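Local structure of probable hydrolase (Pseudomonas aeruginosa, 7AL6) at residues H14-A18 with H65-R69; L152-K157 with D202-L207; A166-R170 with A182-A186. The protein is of unknown function but has an alpha/beta-hydrolase fold and is probably a hydrolase, perhaps a lipolytic one. The contacts are given in a common frame with arbitrary orientation. Numbering follows the deposited sequence.

Contact 1: residues H14-A18 with H65-R69; sequences HIELA and HSAHR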
ATOM      1  N   HIS A  14       4.858   5.171   8.364  1.00 27.08           N
ATOM      2  CA  HIS A  14       3.625   4.765   7.719  1.00 26.25           C
ATOM      3  C   HIS A  14       3.129   5.716   6.645  1.00 25.13           C
ATOM      4  O   HIS A  14       2.095   5.434   6.027  1.00 30.01           O
ATOM      5  CB  HIS A  14       2.525   4.654   8.792  1.00 28.11           C
ATOM      6  CG  HIS A  14       2.313   5.929   9.552  1.00 31.25           C
ATOM      7  ND1 HIS A  14       3.266   6.455  10.404  1.00 29.91           N
ATOM      8  CD2 HIS A  14       1.266   6.796   9.576  1.00 30.42           C
ATOM      9  CE1 HIS A  14       2.814   7.588  10.920  1.00 33.59           C
ATOM     10  NE2 HIS A  14       1.596   7.806  10.444  1.00 26.32           N
ATOM     11  N   ILE A  15       3.711   6.888   6.528  1.00 25.49           N
ATOM     12  CA  ILE A  15       3.237   7.901   5.556  1.00 22.16           C
ATOM     13  C   ILE A  15       4.359   8.890   5.303  1.00 22.63           C
ATOM     14  O   ILE A  15       5.187   9.074   6.159  1.00 24.57           O
ATOM     15  CB  ILE A  15       1.981   8.604   6.105  1.00 24.09           C
ATOM     16  CG1 ILE A  15       1.185   9.336   5.028  1.00 28.51           C
ATOM     17  CG2 ILE A  15       2.355   9.524   7.240  1.00 23.98           C
ATOM     18  CD1 ILE A  15      -0.188   9.777   5.454  1.00 29.68           C
ATOM     19  N   GLU A  16       4.306   9.555   4.176  1.00 25.39           N
ATOM     20  CA  GLU A  16       5.264  10.596   3.809  1.00 21.83           C
ATOM     21  C   GLU A  16       4.513  11.926   3.813  1.00 20.87           C
ATOM     22  O   GLU A  16       3.541  12.022   3.114  1.00 22.96           O
ATOM     23  CB  GLU A  16       5.831  10.251   2.453  1.00 29.78           C
ATOM     24  CG  GLU A  16       7.146  10.882   2.217  1.00 36.86           C
ATOM     25  CD  GLU A  16       7.663  10.527   0.852  1.00 49.21           C
ATOM     26  OE1 GLU A  16       8.283   9.492   0.725  1.00 34.59           O
ATOM     27  OE2 GLU A  16       7.390  11.297  -0.053  1.00 39.64           O
ATOM     28  N   LEU A  17       4.969  12.922   4.550  1.00 22.42           N
ATOM     29  CA  LEU A  17       4.272  14.216   4.634  1.00 25.52           C
ATOM     30  C   LEU A  17       5.127  15.292   3.998  1.00 26.46           C
ATOM     31  O   LEU A  17       6.303  15.102   3.871  1.00 29.21           O
ATOM     32  CB  LEU A  17       4.002  14.587   6.091  1.00 23.29           C
ATOM     33  CG  LEU A  17       3.176  13.603   6.897  1.00 25.42           C
ATOM     34  CD1 LEU A  17       3.052  14.081   8.319  1.00 26.20           C
ATOM     35  CD2 LEU A  17       1.819  13.393   6.275  1.00 21.23           C
ATOM     36  N   ALA A  18       4.492  16.349   3.561  1.00 20.51           N
ATOM     37  CA  ALA A  18       5.183  17.518   3.044  1.00 23.25           C
ATOM     38  C   ALA A  18       5.209  18.623   4.087  1.00 25.51           C
ATOM     39  O   ALA A  18       4.285  18.752   4.902  1.00 21.33           O
ATOM     40  CB  ALA A  18       4.491  18.031   1.774  1.00 22.36           C
ATOM     41  N   HIS A  65       0.262  19.027  -0.030  1.00 22.17           N
ATOM     42  CA  HIS A  65       1.103  18.106  -0.810  1.00 22.15           C
ATOM     43  C   HIS A  65       1.505  16.843  -0.039  1.00 27.29           C
ATOM     44  O   HIS A  65       2.338  16.054  -0.528  1.00 23.34           O
ATOM     45  CB  HIS A  65       2.339  18.865  -1.322  1.00 25.51           C
ATOM     46  CG  HIS A  65       2.003  19.889  -2.375  1.00 25.24           C
ATOM     47  ND1 HIS A  65       2.880  20.866  -2.789  1.00 29.95           N
ATOM     48  CD2 HIS A  65       0.855  20.098  -3.066  1.00 21.62           C
ATOM     49  CE1 HIS A  65       2.291  21.620  -3.704  1.00 28.66           C
ATOM     50  NE2 HIS A  65       1.059  21.177  -3.886  1.00 25.74           N
ATOM     51  N   SER A  66       0.924  16.608   1.139  1.00 24.93           N
ATOM     52  CA  SER A  66       1.241  15.399   1.892  1.00 24.78           C
ATOM     53  C   SER A  66       0.537  14.205   1.257  1.00 20.73           C
ATOM     54  O   SER A  66      -0.524  14.333   0.662  1.00 23.17           O
ATOM     55  CB  SER A  66       0.824  15.545   3.373  1.00 17.38           C
ATOM     56  OG  SER A  66       1.831  16.257   4.085  1.00 22.18           O
ATOM     57  N   ALA A  67       1.093  13.024   1.459  1.00 25.19           N
ATOM     58  CA  ALA A  67       0.425  11.846   0.939  1.00 20.59           C
ATOM     59  C   ALA A  67      -0.930  11.650   1.599  1.00 24.05           C
ATOM     60  O   ALA A  67      -1.156  12.064   2.738  1.00 23.96           O
ATOM     61  CB  ALA A  67       1.306  10.622   1.166  1.00 25.22           C
ATOM     62  N   HIS A  68      -1.840  11.024   0.855  1.00 24.06           N
ATOM     63  CA  HIS A  68      -3.017  10.402   1.435  1.00 25.52           C
ATOM     64  C   HIS A  68      -2.612   9.176   2.251  1.00 25.08           C
ATOM     65  O   HIS A  68      -1.634   8.494   1.947  1.00 30.80           O
ATOM     66  CB  HIS A  68      -4.006   9.970   0.345  1.00 24.30           C
ATOM     67  CG  HIS A  68      -4.465  11.077  -0.526  1.00 34.78           C
ATOM     68  ND1 HIS A  68      -4.980  12.251  -0.021  1.00 32.69           N
ATOM     69  CD2 HIS A  68      -4.439  11.218  -1.872  1.00 32.75           C
ATOM     70  CE1 HIS A  68      -5.273  13.060  -1.020  1.00 37.69           C
ATOM     71  NE2 HIS A  68      -4.951  12.457  -2.150  1.00 33.20           N
ATOM     72  N   ARG A  69      -3.372   8.904   3.299  1.00 27.39           N
ATOM     73  CA  ARG A  69      -3.135   7.710   4.100  1.00 27.61           C
ATOM     74  C   ARG A  69      -3.387   6.449   3.277  1.00 28.77           C
ATOM     75  O   ARG A  69      -4.172   6.450   2.327  1.00 24.96           O
ATOM     76  CB  ARG A  69      -4.061   7.684   5.317  1.00 26.45           C
ATOM     77  CG  ARG A  69      -3.886   8.853   6.309  1.00 28.06           C
ATOM     78  CD  ARG A  69      -4.516   8.494   7.668  1.00 29.22           C
ATOM     79  NE  ARG A  69      -4.497   9.614   8.593  1.00 27.81           N
ATOM     80  CZ  ARG A  69      -3.388  10.105   9.137  1.00 27.40           C
ATOM     81  NH1 ARG A  69      -2.221   9.562   8.864  1.00 27.20           N
ATOM     82  NH2 ARG A  69      -3.457  11.133   9.967  1.00 27.53           N
TER

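Contact 2: residues L152-K157 with D202-L207; sequences LRHKRK and DARLTL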
ATOM      1  N   LEU A 152     -19.113   5.306   0.861  1.00 52.86           N
ATOM      2  CA  LEU A 152     -18.050   6.231   0.489  1.00 45.28           C
ATOM      3  C   LEU A 152     -17.542   6.004  -0.920  1.00 54.57           C
ATOM      4  O   LEU A 152     -16.982   6.922  -1.530  1.00 48.32           O
ATOM      5  CB  LEU A 152     -16.872   6.116   1.448  1.00 51.31           C
ATOM      6  CG  LEU A 152     -15.876   7.275   1.338  1.00 51.19           C
ATOM      7  CD1 LEU A 152     -16.492   8.496   2.003  1.00 53.23           C
ATOM      8  CD2 LEU A 152     -14.550   6.888   1.952  1.00 54.69           C
ATOM      9  N   ARG A 153     -17.667   4.782  -1.425  1.00 49.64           N
ATOM     10  CA  ARG A 153     -17.243   4.506  -2.796  1.00 69.19           C
ATOM     11  C   ARG A 153     -17.753   5.565  -3.776  1.00 62.48           C
ATOM     12  O   ARG A 153     -17.056   5.925  -4.731  1.00 61.61           O
ATOM     13  CB  ARG A 153     -17.736   3.114  -3.207  1.00 76.54           C
ATOM     14  CG  ARG A 153     -19.272   2.960  -3.223  1.00 76.44           C
ATOM     15  CD  ARG A 153     -19.732   1.515  -2.954  1.00 87.53           C
ATOM     16  NE  ARG A 153     -19.194   0.545  -3.915  1.00105.98           N
ATOM     17  CZ  ARG A 153     -18.376  -0.464  -3.606  1.00112.23           C
ATOM     18  NH1 ARG A 153     -17.984  -0.664  -2.347  1.00 95.77           N
ATOM     19  NH2 ARG A 153     -17.949  -1.285  -4.563  1.00104.79           N
ATOM     20  N   HIS A 154     -18.962   6.081  -3.546  1.00 62.49           N
ATOM     21  CA  HIS A 154     -19.694   6.886  -4.517  1.00 77.53           C
ATOM     22  C   HIS A 154     -19.331   8.381  -4.478  1.00 80.97           C
ATOM     23  O   HIS A 154     -20.069   9.199  -5.055  1.00 76.21           O
ATOM     24  CB  HIS A 154     -21.214   6.721  -4.307  1.00 79.14           C
ATOM     25  CG  HIS A 154     -21.691   5.294  -4.342  1.00 82.79           C
ATOM     26  ND1 HIS A 154     -21.585   4.500  -5.467  1.00 82.31           N
ATOM     27  CD2 HIS A 154     -22.299   4.528  -3.401  1.00 72.02           C
ATOM     28  CE1 HIS A 154     -22.078   3.301  -5.209  1.00 79.92           C
ATOM     29  NE2 HIS A 154     -22.513   3.290  -3.962  1.00 84.65           N
ATOM     30  N   LYS A 155     -18.221   8.760  -3.828  1.00 84.75           N
ATOM     31  CA  LYS A 155     -17.840  10.171  -3.712  1.00 84.11           C
ATOM     32  C   LYS A 155     -16.910  10.587  -4.851  1.00 71.91           C
ATOM     33  O   LYS A 155     -16.055   9.813  -5.295  1.00 66.75           O
ATOM     34  CB  LYS A 155     -17.159  10.467  -2.366  1.00 73.68           C
ATOM     35  CG  LYS A 155     -18.022  10.236  -1.122  1.00 69.01           C
ATOM     36  CD  LYS A 155     -18.645  11.525  -0.576  1.00 72.04           C
ATOM     37  CE  LYS A 155     -19.330  11.280   0.776  1.00 70.77           C
ATOM     38  NZ  LYS A 155     -20.562  12.091   0.953  1.00 65.92           N
ATOM     39  N   ARG A 156     -17.102  11.814  -5.292  1.00 69.09           N
ATOM     40  CA  ARG A 156     -16.309  12.445  -6.360  1.00 70.19           C
ATOM     41  C   ARG A 156     -16.082  13.898  -5.968  1.00 63.46           C
ATOM     42  O   ARG A 156     -16.819  14.420  -5.141  1.00 55.28           O
ATOM     43  CB  ARG A 156     -17.006  12.259  -7.704  1.00 76.48           C
ATOM     44  CG  ARG A 156     -17.315  10.806  -8.020  1.00 87.41           C
ATOM     45  CD  ARG A 156     -16.110  10.054  -8.544  1.00 91.12           C
ATOM     46  NE  ARG A 156     -16.446   8.712  -8.997  1.00 95.93           N
ATOM     47  CZ  ARG A 156     -16.473   7.643  -8.215  1.00 97.69           C
ATOM     48  NH1 ARG A 156     -16.186   7.760  -6.934  1.00 89.84           N
ATOM     49  NH2 ARG A 156     -16.789   6.462  -8.708  1.00 89.46           N
ATOM     50  N   LYS A 157     -15.042  14.492  -6.532  1.00 71.24           N
ATOM     51  CA  LYS A 157     -14.598  15.871  -6.248  1.00 61.74           C
ATOM     52  C   LYS A 157     -14.949  16.765  -7.436  1.00 55.93           C
ATOM     53  O   LYS A 157     -14.906  16.278  -8.541  1.00 53.20           O
ATOM     54  CB  LYS A 157     -13.101  15.831  -5.946  1.00 59.56           C
ATOM     55  CG  LYS A 157     -12.612  14.473  -5.461  1.00 77.37           C
ATOM     56  CD  LYS A 157     -11.482  14.483  -4.488  1.00 67.81           C
ATOM     57  CE  LYS A 157     -10.671  13.212  -4.541  1.00 71.72           C
ATOM     58  NZ  LYS A 157     -11.066  12.278  -3.469  1.00 71.39           N
ATOM     59  N   ASP A 202      -8.915  13.966   0.299  1.00 41.05           N
ATOM     60  CA  ASP A 202      -9.244  12.564   0.488  1.00 35.28           C
ATOM     61  C   ASP A 202     -10.713  12.521   0.871  1.00 39.00           C
ATOM     62  O   ASP A 202     -11.143  13.230   1.792  1.00 35.37           O
ATOM     63  CB  ASP A 202      -8.343  11.954   1.546  1.00 33.56           C
ATOM     64  CG  ASP A 202      -8.361  10.452   1.552  1.00 32.15           C
ATOM     65  OD1 ASP A 202      -9.461   9.820   1.488  1.00 34.07           O
ATOM     66  OD2 ASP A 202      -7.241   9.892   1.696  1.00 28.62           O
ATOM     67  N   ALA A 203     -11.493  11.756   0.112  1.00 36.44           N
ATOM     68  CA  ALA A 203     -12.911  11.650   0.408  1.00 42.27           C
ATOM     69  C   ALA A 203     -13.159  11.119   1.813  1.00 39.58           C
ATOM     70  O   ALA A 203     -14.217  11.374   2.383  1.00 36.99           O
ATOM     71  CB  ALA A 203     -13.587  10.748  -0.619  1.00 47.20           C
ATOM     72  N   ARG A 204     -12.213  10.383   2.390  1.00 35.26           N
ATOM     73  CA  ARG A 204     -12.415   9.910   3.750  1.00 36.40           C
ATOM     74  C   ARG A 204     -12.519  11.070   4.732  1.00 36.05           C
ATOM     75  O   ARG A 204     -13.043  10.885   5.834  1.00 35.10           O
ATOM     76  CB  ARG A 204     -11.276   8.968   4.163  1.00 38.22           C
ATOM     77  CG  ARG A 204     -11.292   7.622   3.424  1.00 37.77           C
ATOM     78  CD  ARG A 204     -10.084   6.804   3.844  1.00 44.93           C
ATOM     79  NE  ARG A 204      -8.921   7.174   3.050  1.00 35.24           N
ATOM     80  CZ  ARG A 204      -7.745   6.570   3.115  1.00 35.72           C
ATOM     81  NH1 ARG A 204      -7.552   5.562   3.961  1.00 34.56           N
ATOM     82  NH2 ARG A 204      -6.757   6.990   2.339  1.00 36.10           N
ATOM     83  N   LEU A 205     -11.992  12.243   4.369  1.00 30.67           N
ATOM     84  CA  LEU A 205     -12.041  13.390   5.253  1.00 35.77           C
ATOM     85  C   LEU A 205     -13.475  13.825   5.531  1.00 38.17           C
ATOM     86  O   LEU A 205     -13.689  14.608   6.459  1.00 36.50           O
ATOM     87  CB  LEU A 205     -11.271  14.570   4.648  1.00 33.74           C
ATOM     88  CG  LEU A 205      -9.752  14.366   4.689  1.00 32.97           C
ATOM     89  CD1 LEU A 205      -9.001  15.356   3.878  1.00 33.12           C
ATOM     90  CD2 LEU A 205      -9.249  14.407   6.137  1.00 31.25           C
ATOM     91  N   THR A 206     -14.451  13.375   4.718  1.00 32.67           N
ATOM     92  CA  THR A 206     -15.862  13.709   4.930  1.00 41.70           C
ATOM     93  C   THR A 206     -16.564  12.751   5.881  1.00 42.48           C
ATOM     94  O   THR A 206     -17.721  12.989   6.224  1.00 39.79           O
ATOM     95  CB  THR A 206     -16.665  13.717   3.597  1.00 37.20           C
ATOM     96  OG1 THR A 206     -16.777  12.382   3.049  1.00 45.66           O
ATOM     97  CG2 THR A 206     -16.018  14.581   2.597  1.00 44.09           C
ATOM     98  N   LEU A 207     -15.927  11.644   6.254  1.00 38.10           N
ATOM     99  CA  LEU A 207     -16.603  10.650   7.059  1.00 40.90           C
ATOM    100  C   LEU A 207     -16.841  11.213   8.457  1.00 44.21           C
ATOM    101  O   LEU A 207     -16.050  12.019   8.952  1.00 39.45           O
ATOM    102  CB  LEU A 207     -15.776   9.388   7.167  1.00 36.92           C
ATOM    103  CG  LEU A 207     -15.639   8.558   5.881  1.00 49.32           C
ATOM    104  CD1 LEU A 207     -14.478   7.566   6.055  1.00 39.87           C
ATOM    105  CD2 LEU A 207     -16.926   7.821   5.546  1.00 43.26           C
TER
HETATM  106  O   HOH W   1     -10.372  10.083  -2.203  1.00 55.35           O

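Contact 3: residues A166-R170 with A182-A186; sequences AVEAR and AELLA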
ATOM      1  N   ALA A 166     -11.957  27.974  -9.151  1.00 50.49           N
ATOM      2  CA  ALA A 166     -11.543  27.150  -8.015  1.00 53.18           C
ATOM      3  C   ALA A 166     -11.386  27.999  -6.753  1.00 42.14           C
ATOM      4  O   ALA A 166     -11.830  27.604  -5.666  1.00 41.88           O
ATOM      5  CB  ALA A 166     -10.238  26.421  -8.351  1.00 48.54           C
ATOM      6  N   VAL A 167     -10.808  29.189  -6.906  1.00 35.44           N
ATOM      7  CA  VAL A 167     -10.635  30.132  -5.805  1.00 43.57           C
ATOM      8  C   VAL A 167     -11.982  30.539  -5.228  1.00 53.33           C
ATOM      9  O   VAL A 167     -12.234  30.409  -4.020  1.00 43.24           O
ATOM     10  CB  VAL A 167      -9.860  31.364  -6.295  1.00 39.48           C
ATOM     11  CG1 VAL A 167     -10.069  32.563  -5.362  1.00 46.82           C
ATOM     12  CG2 VAL A 167      -8.398  31.029  -6.458  1.00 47.08           C
ATOM     13  N   GLU A 168     -12.853  31.089  -6.081  1.00 48.55           N
ATOM     14  CA  GLU A 168     -14.178  31.498  -5.630  1.00 48.76           C
ATOM     15  C   GLU A 168     -14.932  30.350  -4.989  1.00 47.41           C
ATOM     16  O   GLU A 168     -15.690  30.566  -4.040  1.00 51.36           O
ATOM     17  CB  GLU A 168     -14.971  32.086  -6.806  1.00 56.14           C
ATOM     18  CG  GLU A 168     -14.412  33.435  -7.256  1.00 61.96           C
ATOM     19  CD  GLU A 168     -14.760  33.806  -8.693  1.00 74.69           C
ATOM     20  OE1 GLU A 168     -14.019  34.634  -9.274  1.00 78.46           O
ATOM     21  OE2 GLU A 168     -15.771  33.292  -9.227  1.00 66.48           O
ATOM     22  N   ALA A 169     -14.721  29.113  -5.441  1.00 42.49           N
ATOM     23  CA  ALA A 169     -15.381  28.020  -4.735  1.00 43.59           C
ATOM     24  C   ALA A 169     -14.913  27.932  -3.277  1.00 47.66           C
ATOM     25  O   ALA A 169     -15.679  27.498  -2.397  1.00 44.16           O
ATOM     26  CB  ALA A 169     -15.155  26.708  -5.476  1.00 51.60           C
ATOM     27  N   ARG A 170     -13.669  28.358  -2.994  1.00 39.25           N
ATOM     28  CA  ARG A 170     -13.126  28.270  -1.633  1.00 49.21           C
ATOM     29  C   ARG A 170     -13.567  29.461  -0.776  1.00 48.51           C
ATOM     30  O   ARG A 170     -13.660  29.337   0.443  1.00 43.82           O
ATOM     31  CB  ARG A 170     -11.589  28.172  -1.678  1.00 39.25           C
ATOM     32  CG  ARG A 170     -10.868  28.116  -0.317  1.00 37.91           C
ATOM     33  CD  ARG A 170     -11.249  26.923   0.501  1.00 34.50           C
ATOM     34  NE  ARG A 170     -10.589  26.888   1.821  1.00 41.63           N
ATOM     35  CZ  ARG A 170     -11.075  27.491   2.907  1.00 49.08           C
ATOM     36  NH1 ARG A 170     -12.221  28.171   2.827  1.00 49.09           N
ATOM     37  NH2 ARG A 170     -10.435  27.414   4.070  1.00 39.35           N
ATOM     38  N   ALA A 182      -7.756  32.622  -0.097  1.00 28.64           N
ATOM     39  CA  ALA A 182      -8.159  31.503  -0.938  1.00 29.59           C
ATOM     40  C   ALA A 182      -7.157  31.251  -2.056  1.00 34.81           C
ATOM     41  O   ALA A 182      -6.821  30.093  -2.334  1.00 30.82           O
ATOM     42  CB  ALA A 182      -9.559  31.744  -1.467  1.00 30.53           C
ATOM     43  N   GLU A 183      -6.609  32.322  -2.648  1.00 27.46           N
ATOM     44  CA  GLU A 183      -5.512  32.196  -3.605  1.00 37.03           C
ATOM     45  C   GLU A 183      -4.290  31.521  -2.985  1.00 35.57           C
ATOM     46  O   GLU A 183      -3.659  30.664  -3.617  1.00 34.43           O
ATOM     47  CB  GLU A 183      -5.117  33.586  -4.149  1.00 31.21           C
ATOM     48  CG  GLU A 183      -6.216  34.200  -5.013  1.00 43.14           C
ATOM     49  CD  GLU A 183      -5.885  35.579  -5.595  1.00 49.92           C
ATOM     50  OE1 GLU A 183      -4.808  36.148  -5.311  1.00 60.34           O
ATOM     51  OE2 GLU A 183      -6.753  36.096  -6.324  1.00 59.53           O
ATOM     52  N   LEU A 184      -3.873  31.969  -1.797  1.00 28.99           N
ATOM     53  CA  LEU A 184      -2.692  31.395  -1.157  1.00 32.11           C
ATOM     54  C   LEU A 184      -2.891  29.903  -0.882  1.00 25.56           C
ATOM     55  O   LEU A 184      -2.044  29.074  -1.208  1.00 29.63           O
ATOM     56  CB  LEU A 184      -2.388  32.178   0.122  1.00 35.32           C
ATOM     57  CG  LEU A 184      -1.803  33.567  -0.112  1.00 35.51           C
ATOM     58  CD1 LEU A 184      -1.863  34.409   1.170  1.00 35.27           C
ATOM     59  CD2 LEU A 184      -0.393  33.474  -0.610  1.00 41.57           C
ATOM     60  N   LEU A 185      -4.037  29.533  -0.331  1.00 25.08           N
ATOM     61  CA  LEU A 185      -4.311  28.131  -0.118  1.00 31.37           C
ATOM     62  C   LEU A 185      -4.371  27.345  -1.430  1.00 37.26           C
ATOM     63  O   LEU A 185      -3.944  26.184  -1.469  1.00 27.86           O
ATOM     64  CB  LEU A 185      -5.592  27.987   0.665  1.00 28.03           C
ATOM     65  CG  LEU A 185      -5.501  28.464   2.123  1.00 30.39           C
ATOM     66  CD1 LEU A 185      -6.903  28.594   2.669  1.00 23.09           C
ATOM     67  CD2 LEU A 185      -4.677  27.501   2.960  1.00 28.64           C
ATOM     68  N   ALA A 186      -4.897  27.960  -2.509  1.00 33.56           N
ATOM     69  CA  ALA A 186      -5.010  27.299  -3.810  1.00 34.69           C
ATOM     70  C   ALA A 186      -3.653  26.947  -4.413  1.00 27.36           C
ATOM     71  O   ALA A 186      -3.555  25.977  -5.165  1.00 34.57           O
ATOM     72  CB  ALA A 186      -5.754  28.190  -4.817  1.00 27.91           C
TER

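Contact 1: residues H14-A18 with H65-R69
Loop residues can secure themselves to a strand with very few polar bonds, and His65 opens such a case. Its CB lies 3.9 Å from Ala18 CB, while the imidazole leads away from the strand, and the side chain packs on Arg188 of helix 179-189. At Ser66 the backbones come closest, the CA atoms of Leu17 and Ser66 being 4.3 Å apart. The hydroxyl works like a backbone acceptor: Ala18 N donates to Ser66 OG over 2.7 Å, nearly in line at 164°. Ser66 OG also bonds to the carbonyl of Asp59, and so ties the strand to the beginning of its own loop. Asp59 and Ser66 are the first and last residues of the D-x-x-G-x-G-x-S sequence that follows strand 53-58 here and the equivalent strand in many alpha/beta hydrolases; strand 53-58 lies beside strand 16-22 in the central sheet. At Ala67 the second polar link forms, Ala67 N donating to Glu16 O at 3.1 Å. The two chains run nearly opposite ways, yet the loop then diverges from the strand and Ile15 fills the widening gap. Its CG1 approaches Ala67 CB to 4.1 Å and its CD1 reaches Ala67 O at 3.7 Å, then His68 O at 4.0 Å. The CA-to-CB bond of His68 points away from the strand, and its side chain packs on Arg200 and Asp202. Arg69 CG completes the surroundings of Ile15, 3.9 Å from Ile15 CD1, while the Arg69 guanidinium pairs with Asp83 of helix 77-91, an aspartate that also binds His14 NE2.

Contact 2: residues L152-K157 with D202-L207
A short 3-10 turn opened by an Asx turn forms the inner side of this surface contact, in which two loops meet with little polar bonding. Asp202 OD1 accepts from Arg204 N at 3.0 Å, and its carboxylate also holds the guanidinium, with Arg204 NH2 3.0 Å from Asp202 OD2. Tyr75 binds the same carboxylate, and Arg204 reaches on to the carbonyl of Arg69. Onto this braced turn Leu152 projects its side chain: CD2 meets Arg204 CG at 3.6 Å, and CD1 lies 3.6 Å from Leu207 CD2 and 3.7 Å from Ala203 O. Both loops belong to the long excursion between strands 119-125 and 229-234, the place where alpha/beta hydrolases commonly insert a cap; here the chain leaving helix 138-150 meets the chain returning towards helix 215-223. Lys155 contributes through its aliphatic part: its CB sits 4.0 Å from Ala203 CB, and its CE lies 3.6 Å from Thr206 OG1, a hydroxyl that donates to Ala203 O. Lys157 instead approaches by its charged end and reaches the turn through a water, which accepts from Lys157 NZ at 2.6 Å and from Ala203 N at 3.1 Å.

Contact 3: residues A166-R170 with A182-A186
Where two helices cross steeply, a few side chains make the whole contact, and here the first of them along 166-170 is Val167. Its CG1 lies 4.0 Å from Ala182 CB and its CG2 4.2 Å from Ala186 CB, so the valine rests against two alanines one turn apart on helix 179-189; CG2 also touches Glu183 CG at 4.1 Å. The local axes pass 9.1 Å apart at an angle of 119°. One turn later Arg170 lays its aliphatic part over the same alanine, CG standing 4.0 Å from Ala182 CB, and its NH2 comes within 4.0 Å of Leu185 CD1. The Arg170 charge is met by a salt bridge to Asp38, and the arginine side chain lies near, without touching, a probable Ser102-His263-Asp126 catalytic triad. The crossed pair belongs to the probable cap inserted after strand 119-125; Trp199 of strand 196-199 packs on Arg170 and Ala186, and Leu267 of helix 265-268 lies against Leu185.

Overall arrangement
The three contacts illustrate how chemistry follows place in a fold. Contact 1, buried, holds the second strand of the central sheet to a loop by one backbone hydrogen bond and one from a backbone NH to a serine hydroxyl, with apolar packing beside them. Contact 3 is also buried, but joins two helices by van der Waals packing, including aliphatic parts of Arg170 and Glu183. Contact 2 lies at the surface, where a water supplements apolar packing. Contacts 2 and 3 share the probable cap, contact 3 nested inside the chain loop that contact 2 closes. A probable hydrogen bond of 2.6 Å between Arg69 O and Arg204 NH2 joins contacts 1 and 2, whereas contacts 1 and 3 both reach the second subunit.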